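Cellulose-binding protein (PDB 2YHG) probably binds polysaccharide and may hydrolyse glycosidic bonds, this C-terminal portion containing a calcium-bearing nucleoside hydrolase-like domain. Local coordinates at residues D43-V48 against Y239-D244; Y211-S216 against A310-F315; Q159-V164 against A175-L180. All coordinates share one frame; numbering follows the deposited sequence.

Overall arrangement
All three contacts involve the nucleoside hydrolase-like domain, in different settings. Contact 1 is buried and polar: helix 42-52 meets the loop before helix 246-249 through calcium, one direct hydrogen bond and a bridging water. Contact 2, partly buried, sets the loop after strand 203-207 against helix 308-323 through a CH-pi contact and apolar packing. These two adjoin, with centres about 12 Å apart, and Gln-214 NE2 probably hydrogen-bonds Thr-241 O between them. Contact 3 is also buried but wholly apolar across its interface, joining helices 155-167 and 170-178. Its centre lies about 28 Å from that of contact 1 and about 33 Å from that of contact 2.

Contact 1 of 3, residues D43-V48 against Y239-D244; sequences DEQSLV and YATEGD. With CA (calcium ion), chain B.
Gln-45 lays its CB against CG of Glu-242 at 3.5 Å and passes its amide on toward the loop backbone. There OE1 accepts the N-H of Glu-242 at 2.9 Å; the donor lies nearly on the line of the C=O (167°), although the N-H...O angle is only 141°. NE2 of the same amide bonds to Pro-235 O, so both ends of the group are held and its rotation is fixed. At the next helix residue, water 1 is gripped by Ser-46 OG (2.8 Å), Asp-244 N and Asp-244 OD2, and Ser-46 OG also bonds to Thr-245 OG1. The calcium ion then joins the two segments directly. Asp-43 chelates it through OD1 (2.4 Å) and OD2 (2.6 Å), Asp-244 binds through OD2 alone (2.5 Å), and Asp-36, the Trp-151 carbonyl and waters 2 and 3 complete the shell. This aspartate-rich site, in a nucleoside hydrolase-like domain, resembles the calcium centre of nucleoside hydrolases. The two carboxylates, their planes 56° apart, come within 3.2 Å at their OD2 atoms, a closeness the shared cation would offset; Thr-35 OG1 adds a hydrogen bond to Asp-43 OD2. The carboxylate of Glu-242 turns from the metal to Arg-49, Thr-245 and Tyr-234.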
loop_
_atom_site.group_PDB
_atom_site.type_symbol
_atom_site.label_atom_id
_atom_site.label_comp_id
_atom_site.label_asym_id
_atom_site.label_seq_id
_atom_site.Cartn_x
_atom_site.Cartn_y
_atom_site.Cartn_z
ATOM N N ASP A 43 -3.780 7.041 -13.025
ATOM C CA ASP A 43 -4.446 5.828 -12.549
ATOM C C ASP A 43 -4.009 4.615 -13.380
ATOM O O ASP A 43 -3.923 3.503 -12.856
ATOM C CB ASP A 43 -5.959 5.964 -12.582
ATOM C CG ASP A 43 -6.494 6.962 -11.557
ATOM O OD1 ASP A 43 -6.223 8.176 -11.728
ATOM O OD2 ASP A 43 -7.089 6.567 -10.539
ATOM N N GLU A 44 -3.868 4.812 -14.700
ATOM C CA GLU A 44 -3.387 3.738 -15.549
ATOM C C GLU A 44 -1.988 3.297 -15.157
ATOM O O GLU A 44 -1.692 2.093 -15.063
ATOM C CB GLU A 44 -3.442 4.178 -16.996
ATOM C CG GLU A 44 -4.829 4.465 -17.518
ATOM C CD GLU A 44 -4.766 5.381 -18.716
ATOM O OE1 GLU A 44 -4.219 4.964 -19.757
ATOM O OE2 GLU A 44 -5.207 6.539 -18.604
ATOM N N GLN A 45 -1.106 4.267 -14.967
ATOM C CA GLN A 45 0.236 4.003 -14.518
ATOM C C GLN A 45 0.233 3.174 -13.234
ATOM O O GLN A 45 0.973 2.194 -13.099
ATOM C CB GLN A 45 0.955 5.315 -14.239
ATOM C CG GLN A 45 1.152 6.251 -15.432
ATOM C CD GLN A 45 1.801 7.554 -15.015
ATOM O OE1 GLN A 45 1.633 8.021 -13.880
ATOM N NE2 GLN A 45 2.609 8.154 -15.911
ATOM N N SER A 46 -0.545 3.621 -12.262
ATOM C CA SER A 46 -0.603 2.962 -10.974
ATOM C C SER A 46 -1.079 1.527 -11.103
ATOM O O SER A 46 -0.543 0.649 -10.417
ATOM C CB SER A 46 -1.527 3.749 -10.038
ATOM O OG SER A 46 -0.962 5.020 -9.689
ATOM N N LEU A 47 -2.099 1.279 -11.930
ATOM C CA LEU A 47 -2.576 -0.082 -12.070
ATOM C C LEU A 47 -1.499 -0.981 -12.672
ATOM O O LEU A 47 -1.359 -2.126 -12.241
ATOM C CB LEU A 47 -3.867 -0.127 -12.855
ATOM C CG LEU A 47 -4.467 -1.538 -12.980
ATOM C CD1 LEU A 47 -4.712 -2.182 -11.618
ATOM C CD2 LEU A 47 -5.748 -1.497 -13.822
ATOM N N VAL A 48 -0.733 -0.485 -13.643
ATOM C CA VAL A 48 0.351 -1.297 -14.193
ATOM C C VAL A 48 1.343 -1.690 -13.099
ATOM O O VAL A 48 1.726 -2.860 -13.001
ATOM C CB VAL A 48 1.036 -0.559 -15.358
ATOM C CG1 VAL A 48 2.336 -1.296 -15.753
ATOM C CG2 VAL A 48 0.081 -0.450 -16.564
ATOM N N TYR A 239 0.300 15.342 -15.394
ATOM C CA TYR A 239 0.533 16.252 -14.295
ATOM C C TYR A 239 1.569 15.643 -13.371
ATOM O O TYR A 239 2.746 15.963 -13.475
ATOM C CB TYR A 239 -0.765 16.574 -13.580
ATOM C CG TYR A 239 -0.615 17.528 -12.479
ATOM C CD1 TYR A 239 -0.235 18.840 -12.710
ATOM C CD2 TYR A 239 -0.902 17.139 -11.184
ATOM C CE1 TYR A 239 -0.124 19.753 -11.653
ATOM C CE2 TYR A 239 -0.821 18.041 -10.134
ATOM C CZ TYR A 239 -0.368 19.323 -10.366
ATOM O OH TYR A 239 -0.300 20.212 -9.316
ATOM N N ALA A 240 1.166 14.696 -12.527
ATOM C CA ALA A 240 2.068 13.935 -11.671
ATOM C C ALA A 240 2.054 12.476 -12.077
ATOM O O ALA A 240 1.011 11.942 -12.506
ATOM C CB ALA A 240 1.669 14.051 -10.188
ATOM N N THR A 241 3.171 11.797 -11.873
ATOM C CA THR A 241 3.260 10.372 -12.095
ATOM C C THR A 241 2.683 9.642 -10.871
ATOM O O THR A 241 3.059 9.929 -9.740
ATOM C CB THR A 241 4.690 9.955 -12.343
ATOM O OG1 THR A 241 5.020 10.433 -13.647
ATOM C CG2 THR A 241 4.922 8.483 -12.292
ATOM N N GLU A 242 1.746 8.729 -11.106
ATOM C CA GLU A 242 1.319 7.752 -10.089
ATOM C C GLU A 242 1.015 8.425 -8.738
ATOM O O GLU A 242 1.373 7.914 -7.676
ATOM C CB GLU A 242 2.375 6.650 -9.912
ATOM C CG GLU A 242 2.432 5.746 -11.109
ATOM C CD GLU A 242 3.285 4.551 -10.888
ATOM O OE1 GLU A 242 3.009 3.798 -9.904
ATOM O OE2 GLU A 242 4.304 4.340 -11.619
ATOM N N GLY A 243 0.185 9.464 -8.730
ATOM C CA GLY A 243 -0.207 10.070 -7.474
ATOM C C GLY A 243 -0.940 9.117 -6.529
ATOM O O GLY A 243 -0.888 9.315 -5.315
ATOM N N ASP A 244 -1.618 8.107 -7.086
ATOM C CA ASP A 244 -2.393 7.182 -6.277
ATOM C C ASP A 244 -1.593 5.985 -5.790
ATOM O O ASP A 244 -2.081 5.223 -4.951
ATOM C CB ASP A 244 -3.571 6.684 -7.064
ATOM C CG ASP A 244 -4.468 7.797 -7.507
ATOM O OD1 ASP A 244 -4.810 8.601 -6.618
ATOM O OD2 ASP A 244 -4.785 7.918 -8.709
HETATM CA CA CA B . -6.935 8.964 -9.562
HETATM O O HOH W 1 -2.174 7.557 -9.865
HETATM O O HOH W 2 -5.377 10.870 -10.319
HETATM O O HOH W 3 -8.069 11.172 -9.702
#

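Contact 2 of 3, residues Y211-S216 against A310-F315; sequences YSWQPS and AIHNDF
The loop passes beside helix 308-323 without backbone pairing, its CA of Pro-215 coming to 6.9 Å from the CA of His-312 while Trp-213 and Ile-311 stay further apart. Side chains span this gap. Pro-215 sits over one face of the imidazole: its CB is 3.8 Å from the centroid of the His-312 ring and 17° off the normal, a CH-pi contact, and its CD meets His-312 CE1 at 3.6 Å. The peptide oxygen Trp-213 O lies at the ring's edge, near its plane, 3.0 Å from both NE2 and CE1 of His-312, and is hydrogen-bonded by Ser-308 OG. The loop links strand 203-207, an outer strand of the parallel sheet, to helix 217-225, whose N-cap is Ser-216 with OG bonded to Tyr-219 N. The ring of Tyr-219 in turn meets that of His-312. Placing CG between backbone N and carbonyl carbon (chi1 64°) swings the Trp-213 indole toward the helix, where CZ3 reaches Ile-311 CG2 at 4.0 Å and CE3 approaches His-312 CE1. Gln-214 folds its amide over one face of that indole, CD 3.4 Å above the Trp-213 ring plane and offset toward the rim, and NE2 is held there by Thr-241 O and Val-210 O.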
loop_
_atom_site.group_PDB
_atom_site.type_symbol
_atom_site.label_atom_id
_atom_site.label_comp_id
_atom_site.label_asym_id
_atom_site.label_seq_id
_atom_site.Cartn_x
_atom_site.Cartn_y
_atom_site.Cartn_z
ATOM N N TYR A 211 3.626 13.338 -3.651
ATOM C CA TYR A 211 4.198 13.941 -4.845
ATOM C C TYR A 211 5.720 14.037 -4.854
ATOM O O TYR A 211 6.268 14.604 -5.801
ATOM C CB TYR A 211 3.633 15.334 -5.029
ATOM C CG TYR A 211 2.164 15.376 -5.382
ATOM C CD1 TYR A 211 1.711 14.884 -6.586
ATOM C CD2 TYR A 211 1.233 15.899 -4.520
ATOM C CE1 TYR A 211 0.345 14.939 -6.922
ATOM C CE2 TYR A 211 -0.100 16.023 -4.877
ATOM C CZ TYR A 211 -0.530 15.557 -6.089
ATOM O OH TYR A 211 -1.838 15.762 -6.487
ATOM N N SER A 212 6.410 13.545 -3.833
ATOM C CA SER A 212 7.851 13.811 -3.692
ATOM C C SER A 212 8.753 12.622 -3.988
ATOM O O SER A 212 9.959 12.774 -3.996
ATOM C CB SER A 212 8.162 14.299 -2.285
ATOM O OG SER A 212 7.486 15.496 -2.022
ATOM N N TRP A 213 8.190 11.471 -4.297
ATOM C CA TRP A 213 8.941 10.217 -4.431
ATOM C C TRP A 213 9.157 9.776 -5.865
ATOM O O TRP A 213 9.945 8.847 -6.102
ATOM C CB TRP A 213 8.185 9.111 -3.662
ATOM C CG TRP A 213 6.845 8.820 -4.229
ATOM C CD1 TRP A 213 5.687 9.471 -3.938
ATOM C CD2 TRP A 213 6.529 7.878 -5.259
ATOM N NE1 TRP A 213 4.674 9.017 -4.731
ATOM C CE2 TRP A 213 5.160 8.041 -5.561
ATOM C CE3 TRP A 213 7.254 6.895 -5.938
ATOM C CZ2 TRP A 213 4.523 7.327 -6.579
ATOM C CZ3 TRP A 213 6.619 6.170 -6.935
ATOM C CH2 TRP A 213 5.276 6.385 -7.243
ATOM N N GLN A 214 8.450 10.399 -6.809
ATOM C CA GLN A 214 8.277 9.864 -8.147
ATOM C C GLN A 214 9.578 9.817 -8.950
ATOM O O GLN A 214 10.472 10.637 -8.769
ATOM C CB GLN A 214 7.296 10.723 -8.947
ATOM C CG GLN A 214 5.836 10.448 -8.627
ATOM C CD GLN A 214 5.265 11.085 -7.394
ATOM O OE1 GLN A 214 5.988 11.630 -6.525
ATOM N NE2 GLN A 214 3.950 11.027 -7.288
ATOM N N PRO A 215 9.685 8.858 -9.848
ATOM C CA PRO A 215 10.821 8.793 -10.763
ATOM C C PRO A 215 10.629 9.736 -11.930
ATOM O O PRO A 215 9.540 10.259 -12.160
ATOM C CB PRO A 215 10.791 7.358 -11.222
ATOM C CG PRO A 215 9.322 7.096 -11.355
ATOM C CD PRO A 215 8.665 7.857 -10.192
ATOM N N SER A 216 11.698 9.893 -12.705
ATOM C CA SER A 216 11.704 10.804 -13.840
ATOM C C SER A 216 10.970 10.211 -15.025
ATOM O O SER A 216 10.804 9.014 -15.168
ATOM C CB SER A 216 13.138 11.148 -14.259
ATOM O OG SER A 216 13.708 10.011 -14.835
ATOM N N ALA A 310 14.616 2.114 -3.373
ATOM C CA ALA A 310 14.079 0.766 -3.329
ATOM C C ALA A 310 12.838 0.635 -4.209
ATOM O O ALA A 310 12.656 -0.344 -4.913
ATOM C CB ALA A 310 13.793 0.342 -1.903
ATOM N N ILE A 311 11.948 1.622 -4.117
ATOM C CA ILE A 311 10.717 1.645 -4.898
ATOM C C ILE A 311 11.027 1.606 -6.396
ATOM O O ILE A 311 10.443 0.813 -7.146
ATOM C CB ILE A 311 9.865 2.889 -4.570
ATOM C CG1 ILE A 311 9.331 2.817 -3.133
ATOM C CG2 ILE A 311 8.759 3.084 -5.590
ATOM C CD1 ILE A 311 8.708 4.114 -2.626
ATOM N N HIS A 312 11.954 2.451 -6.835
ATOM C CA HIS A 312 12.217 2.528 -8.256
ATOM C C HIS A 312 12.911 1.282 -8.784
ATOM O O HIS A 312 12.605 0.789 -9.881
ATOM C CB HIS A 312 13.055 3.752 -8.607
ATOM C CG HIS A 312 12.409 5.037 -8.215
ATOM N ND1 HIS A 312 11.042 5.220 -8.180
ATOM C CD2 HIS A 312 12.960 6.198 -7.792
ATOM C CE1 HIS A 312 10.803 6.438 -7.721
ATOM N NE2 HIS A 312 11.943 7.070 -7.516
ATOM N N ASN A 313 13.826 0.747 -7.996
ATOM C CA ASN A 313 14.532 -0.450 -8.414
ATOM C C ASN A 313 13.573 -1.637 -8.472
ATOM O O ASN A 313 13.648 -2.480 -9.377
ATOM C CB ASN A 313 15.711 -0.747 -7.491
ATOM C CG ASN A 313 16.830 0.238 -7.651
ATOM O OD1 ASN A 313 16.738 1.250 -8.370
ATOM N ND2 ASN A 313 17.922 -0.048 -6.943
ATOM N N ASP A 314 12.646 -1.703 -7.512
ATOM C CA ASP A 314 11.634 -2.731 -7.483
ATOM C C ASP A 314 10.838 -2.755 -8.793
ATOM O O ASP A 314 10.671 -3.809 -9.416
ATOM C CB ASP A 314 10.733 -2.489 -6.282
ATOM C CG ASP A 314 9.646 -3.499 -6.131
ATOM O OD1 ASP A 314 9.887 -4.726 -6.234
ATOM O OD2 ASP A 314 8.511 -3.086 -5.872
ATOM N N PHE A 315 10.303 -1.621 -9.204
ATOM C CA PHE A 315 9.456 -1.581 -10.390
ATOM C C PHE A 315 10.294 -1.902 -11.635
ATOM O O PHE A 315 9.840 -2.589 -12.523
ATOM C CB PHE A 315 8.794 -0.215 -10.456
ATOM C CG PHE A 315 7.708 -0.039 -11.516
ATOM C CD1 PHE A 315 6.996 -1.064 -12.050
ATOM C CD2 PHE A 315 7.342 1.242 -11.878
ATOM C CE1 PHE A 315 5.965 -0.827 -12.946
ATOM C CE2 PHE A 315 6.291 1.490 -12.748
ATOM C CZ PHE A 315 5.603 0.451 -13.288
#

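Contact 3 of 3, residues Q159-V164 against A175-L180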
loop_
_atom_site.group_PDB
_atom_site.type_symbol
_atom_site.label_atom_id
_atom_site.label_comp_id
_atom_site.label_asym_id
_atom_site.label_seq_id
_atom_site.Cartn_x
_atom_site.Cartn_y
_atom_site.Cartn_z
ATOM N N GLN A 159 -21.063 3.530 -0.374
ATOM C CA GLN A 159 -22.302 2.815 -0.701
ATOM C C GLN A 159 -22.326 1.456 0.030
ATOM O O GLN A 159 -23.369 1.040 0.544
ATOM C CB GLN A 159 -22.445 2.604 -2.198
ATOM C CG GLN A 159 -23.662 1.787 -2.590
ATOM C CD GLN A 159 -24.973 2.489 -2.289
ATOM O OE1 GLN A 159 -25.010 3.693 -2.094
ATOM N NE2 GLN A 159 -26.090 1.727 -2.234
ATOM N N ALA A 160 -21.192 0.766 0.071
ATOM C CA ALA A 160 -21.097 -0.520 0.781
ATOM C C ALA A 160 -21.464 -0.325 2.255
ATOM O O ALA A 160 -22.283 -1.058 2.816
ATOM C CB ALA A 160 -19.694 -1.066 0.650
ATOM N N VAL A 161 -20.811 0.628 2.908
ATOM C CA VAL A 161 -21.063 0.866 4.336
ATOM C C VAL A 161 -22.505 1.337 4.567
ATOM O O VAL A 161 -23.162 0.882 5.505
ATOM C CB VAL A 161 -20.019 1.879 4.898
ATOM C CG1 VAL A 161 -20.409 2.315 6.306
ATOM C CG2 VAL A 161 -18.630 1.313 4.850
ATOM N N TRP A 162 -23.009 2.221 3.709
ATOM C CA TRP A 162 -24.368 2.696 3.819
ATOM C C TRP A 162 -25.349 1.529 3.760
ATOM O O TRP A 162 -26.303 1.458 4.555
ATOM C CB TRP A 162 -24.683 3.736 2.731
ATOM C CG TRP A 162 -26.048 4.278 2.848
ATOM C CD1 TRP A 162 -26.444 5.338 3.619
ATOM C CD2 TRP A 162 -27.228 3.757 2.257
ATOM N NE1 TRP A 162 -27.791 5.491 3.551
ATOM C CE2 TRP A 162 -28.307 4.541 2.716
ATOM C CE3 TRP A 162 -27.483 2.702 1.399
ATOM C CZ2 TRP A 162 -29.626 4.283 2.369
ATOM C CZ3 TRP A 162 -28.803 2.441 1.067
ATOM C CH2 TRP A 162 -29.848 3.201 1.583
ATOM N N LYS A 163 -25.132 0.621 2.829
ATOM C CA LYS A 163 -26.043 -0.506 2.690
ATOM C C LYS A 163 -25.999 -1.385 3.950
ATOM O O LYS A 163 -27.044 -1.823 4.436
ATOM C CB LYS A 163 -25.707 -1.334 1.447
ATOM C CG LYS A 163 -26.553 -2.629 1.342
ATOM C CD LYS A 163 -26.246 -3.357 0.066
ATOM C CE LYS A 163 -27.101 -4.572 -0.112
ATOM N NZ LYS A 163 -26.784 -5.205 -1.431
ATOM N N VAL A 164 -24.817 -1.663 4.472
ATOM C CA VAL A 164 -24.694 -2.439 5.700
ATOM C C VAL A 164 -25.396 -1.727 6.864
ATOM O O VAL A 164 -26.190 -2.352 7.605
ATOM C CB VAL A 164 -23.206 -2.719 5.999
ATOM C CG1 VAL A 164 -23.016 -3.314 7.379
ATOM C CG2 VAL A 164 -22.623 -3.626 4.950
ATOM N N ALA A 175 -18.992 -4.638 13.572
ATOM C CA ALA A 175 -18.085 -5.711 13.181
ATOM C C ALA A 175 -17.545 -5.504 11.764
ATOM O O ALA A 175 -16.369 -5.707 11.507
ATOM C CB ALA A 175 -18.796 -7.072 13.282
ATOM N N PHE A 176 -18.421 -5.098 10.861
ATOM C CA PHE A 176 -18.076 -4.784 9.478
ATOM C C PHE A 176 -16.972 -3.705 9.457
ATOM O O PHE A 176 -15.899 -3.890 8.861
ATOM C CB PHE A 176 -19.325 -4.329 8.730
ATOM C CG PHE A 176 -19.134 -4.133 7.253
ATOM C CD1 PHE A 176 -19.337 -5.183 6.373
ATOM C CD2 PHE A 176 -18.733 -2.897 6.761
ATOM C CE1 PHE A 176 -19.178 -5.011 5.025
ATOM C CE2 PHE A 176 -18.554 -2.728 5.392
ATOM C CZ PHE A 176 -18.750 -3.792 4.532
ATOM N N ILE A 177 -17.204 -2.611 10.157
ATOM C CA ILE A 177 -16.247 -1.504 10.218
ATOM C C ILE A 177 -14.913 -1.940 10.769
ATOM O O ILE A 177 -13.864 -1.508 10.300
ATOM C CB ILE A 177 -16.841 -0.320 11.005
ATOM C CG1 ILE A 177 -18.019 0.306 10.266
ATOM C CG2 ILE A 177 -15.754 0.690 11.384
ATOM C CD1 ILE A 177 -17.647 1.093 8.981
ATOM N N SER A 178 -14.935 -2.835 11.752
ATOM C CA SER A 178 -13.704 -3.262 12.383
ATOM C C SER A 178 -12.767 -4.022 11.454
ATOM O O SER A 178 -11.565 -4.100 11.708
ATOM C CB SER A 178 -14.001 -4.121 13.611
ATOM O OG SER A 178 -14.386 -5.440 13.288
ATOM N N LYS A 179 -13.330 -4.603 10.388
ATOM C CA LYS A 179 -12.568 -5.398 9.454
ATOM C C LYS A 179 -12.130 -4.638 8.191
ATOM O O LYS A 179 -11.419 -5.185 7.378
ATOM C CB LYS A 179 -13.396 -6.599 9.039
ATOM C CG LYS A 179 -13.632 -7.559 10.175
ATOM C CD LYS A 179 -14.484 -8.739 9.821
ATOM C CE LYS A 179 -15.873 -8.304 9.417
ATOM N NZ LYS A 179 -16.805 -9.458 9.283
ATOM N N LEU A 180 -12.525 -3.379 8.085
ATOM C CA LEU A 180 -12.238 -2.519 6.932
ATOM C C LEU A 180 -11.149 -1.515 7.311
ATOM O O LEU A 180 -11.026 -1.129 8.471
ATOM C CB LEU A 180 -13.526 -1.806 6.543
ATOM C CG LEU A 180 -13.525 -0.946 5.274
ATOM C CD1 LEU A 180 -13.167 -1.732 4.035
ATOM C CD2 LEU A 180 -14.877 -0.274 5.153
#
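Ser-178 OG donates to Ala-175 O at 2.7 Å, a bond back to a residue three positions earlier in helix 170-178, the helix that carries Phe-176 toward Val-161 and Val-164. The donor stands 23° out of the carbonyl plane, so the hydroxyl approaches that oxygen from a tilt. Across the interface the evidence is entirely apolar. With CG anti to its backbone N (chi1 -173°), Phe-176 extends toward helix 155-167 and offers one face to Val-164. The CG2 methyl of Val-164 lies 3.8 Å from the centroid of the Phe-176 ring and 14° off its normal, a CH-pi contact, while the other methyl, CG1, rests 4.0 Å from Phe-176 CG near the root of the ring. Val-161 comes to the ring differently: its CG2 is at the edge, near the ring plane, 4.1 Å from Phe-176 CE2. That methyl also meets Leu-180 CD2 at 4.1 Å, and the second branch, CG1, touches Ile-177 CD1 at 4.0 Å. One valine therefore spreads its two methyls over three partners, whereas Val-164 commits both to a single phenylalanine. Both helices belong to the beta-alpha-beta crossover that leads from strand 146-150 to its parallel neighbour 180-185, which Leu-180 begins. On the flanks, Phe-176 also leans on Val-138 and Asp-139 of helix 129-139, and Val-161 packs against Leu-195 of helix 190-198.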